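Glucosamine-6-phosphate deaminase (Bacillus subtilis, PDB 2BKX) belongs to the glucosamine-6-phosphate isomerase/6-phosphogluconolactonase family, of the Rossmann-like clan, and carries a bound fructose-6-phosphate. Local coordinates at residues 170-173 with 174-177. Sequence-based numbering, arbitrary orientation.
Sequences PSID and SVPK
S171 OG and S174 OG lie 2.6 Å apart, two hydroxyls brought together by a tight turn of the chain. S174 has two modelled conformers, and its hydroxyl contacts hold in the one described. S171 OG gives its own proton to D173 OD1 at 2.7 Å, approaching from above the carboxylate plane; the single proton of S174 OG has both S171 OG and S171 O, the latter 3.2 Å from it, in reach, and the choice is not settled. Setting S171 OG between its backbone N and carbonyl carbon (chi1 61°) places it within reach of both D173 OD1 and S174 OG. Two i to i+3 backbone bonds illustrate how a short 3-10 turn is built: S174 N to S171 O and V175 N to I172 O, each 3.2 Å. The turn belongs to the surface loop between helix 159-165 and strand 178-181 of the mixed sheet, and a water donating to D173 O and V175 O bridges its exit. R162 of that helix hydrogen-bonds V175 O and P176 O. Apolar contact follows on the flank, where I172 CD1 reaches V175 CG2 at 4.2 Å, a loose touch; V175 CG2 also lies 3.6 Å from I172 O, while buried V175 packs on F169.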
ATOM      1  N   PRO A 170       2.425 -15.684 -14.722  1.00 11.54           N
ATOM      2  CA  PRO A 170       2.964 -16.648 -15.672  1.00 13.00           C
ATOM      3  C   PRO A 170       3.079 -16.118 -17.070  1.00 14.15           C
ATOM      4  O   PRO A 170       3.932 -16.536 -17.827  1.00 14.73           O
ATOM      5  CB  PRO A 170       1.910 -17.768 -15.636  1.00 13.63           C
ATOM      6  CG  PRO A 170       1.262 -17.674 -14.380  1.00 14.49           C
ATOM      7  CD  PRO A 170       1.205 -16.183 -14.071  1.00 11.97           C
ATOM      8  N   SER A 171       2.198 -15.188 -17.434  1.00 13.71           N
ATOM      9  CA  SER A 171       2.148 -14.683 -18.818  1.00 15.19           C
ATOM     10  C   SER A 171       1.478 -13.332 -18.800  1.00 14.16           C
ATOM     11  O   SER A 171       0.792 -13.002 -17.853  1.00 12.33           O
ATOM     12  CB  SER A 171       1.303 -15.611 -19.689  1.00 15.82           C
ATOM     13  OG  SER A 171      -0.028 -15.685 -19.200  1.00 18.42           O
ATOM     14  N   ILE A 172       1.668 -12.557 -19.855  1.00 14.20           N
ATOM     15  CA  ILE A 172       0.965 -11.265 -19.955  1.00 15.14           C
ATOM     16  C   ILE A 172      -0.553 -11.438 -19.995  1.00 15.39           C
ATOM     17  O   ILE A 172      -1.280 -10.613 -19.419  1.00 15.03           O
ATOM     18  CB  ILE A 172       1.502 -10.445 -21.153  1.00 15.38           C
ATOM     19  CG1 ILE A 172       0.994  -9.005 -21.105  1.00 16.64           C
ATOM     20  CG2 ILE A 172       1.161 -11.067 -22.474  1.00 17.54           C
ATOM     21  CD1 ILE A 172       1.419  -8.154 -19.841  1.00 16.73           C
ATOM     22  N   ASP A 173      -1.017 -12.522 -20.591  1.00 15.79           N
ATOM     23  CA  ASP A 173      -2.454 -12.758 -20.717  1.00 17.18           C
ATOM     24  C   ASP A 173      -3.136 -13.059 -19.397  1.00 16.52           C
ATOM     25  O   ASP A 173      -4.362 -12.937 -19.316  1.00 18.55           O
ATOM     26  CB  ASP A 173      -2.765 -13.855 -21.741  1.00 18.75           C
ATOM     27  CG  ASP A 173      -2.006 -15.113 -21.486  1.00 24.56           C
ATOM     28  OD1 ASP A 173      -2.333 -15.835 -20.518  1.00 31.05           O
ATOM     29  OD2 ASP A 173      -1.056 -15.387 -22.255  1.00 33.11           O
ATOM     30  N   SER A 174      -2.371 -13.404 -18.360  1.00 14.44           N
ATOM     31  CA  SER A 174      -2.954 -13.683 -17.043  1.00 13.90           C
ATOM     32  C   SER A 174      -3.034 -12.467 -16.159  1.00 12.58           C
ATOM     33  O   SER A 174      -3.627 -12.554 -15.110  1.00 12.40           O
ATOM     34  CB  SER A 174      -2.179 -14.722 -16.226  1.00 13.96           C
ATOM     35  OG  SER A 174      -1.173 -15.411 -16.937  0.50 18.69           O
ATOM     36  N   VAL A 175      -2.399 -11.370 -16.545  1.00 11.53           N
ATOM     37  CA  VAL A 175      -2.467 -10.166 -15.732  1.00 10.97           C
ATOM     38  C   VAL A 175      -3.899  -9.601 -15.761  1.00 10.97           C
ATOM     39  O   VAL A 175      -4.441  -9.330 -16.816  1.00  9.38           O
ATOM     40  CB  VAL A 175      -1.465  -9.114 -16.224  1.00 11.29           C
ATOM     41  CG1 VAL A 175      -1.542  -7.882 -15.348  1.00 13.06           C
ATOM     42  CG2 VAL A 175      -0.031  -9.697 -16.183  1.00 12.53           C
ATOM     43  N   PRO A 176      -4.520  -9.425 -14.588  1.00  9.47           N
ATOM     44  CA  PRO A 176      -5.889  -8.916 -14.569  1.00 10.10           C
ATOM     45  C   PRO A 176      -6.027  -7.522 -15.191  1.00  9.67           C
ATOM     46  O   PRO A 176      -5.060  -6.762 -15.257  1.00  9.86           O
ATOM     47  CB  PRO A 176      -6.228  -8.891 -13.081  1.00 10.77           C
ATOM     48  CG  PRO A 176      -5.293  -9.929 -12.484  1.00 11.92           C
ATOM     49  CD  PRO A 176      -4.060  -9.831 -13.262  1.00 11.13           C
ATOM     50  N   LYS A 177      -7.221  -7.251 -15.698  1.00  8.96           N
ATOM     51  CA  LYS A 177      -7.544  -5.957 -16.265  1.00 10.14           C
ATOM     52  C   LYS A 177      -8.155  -4.983 -15.266  1.00  8.55           C
ATOM     53  O   LYS A 177      -8.125  -3.789 -15.488  1.00  9.34           O
ATOM     54  CB  LYS A 177      -8.467  -6.131 -17.457  1.00 11.24           C
ATOM     55  CG  LYS A 177      -7.723  -6.737 -18.668  1.00 14.82           C
ATOM     56  CD  LYS A 177      -8.593  -6.967 -19.855  1.00 17.43           C
ATOM     57  CE  LYS A 177      -7.719  -7.418 -20.985  1.00 20.83           C
ATOM     58  NZ  LYS A 177      -6.891  -6.295 -21.521  1.00 25.98           N
TER
HETATM   59  O   HOH W   1      -6.259 -10.778 -18.065  1.00 26.45           O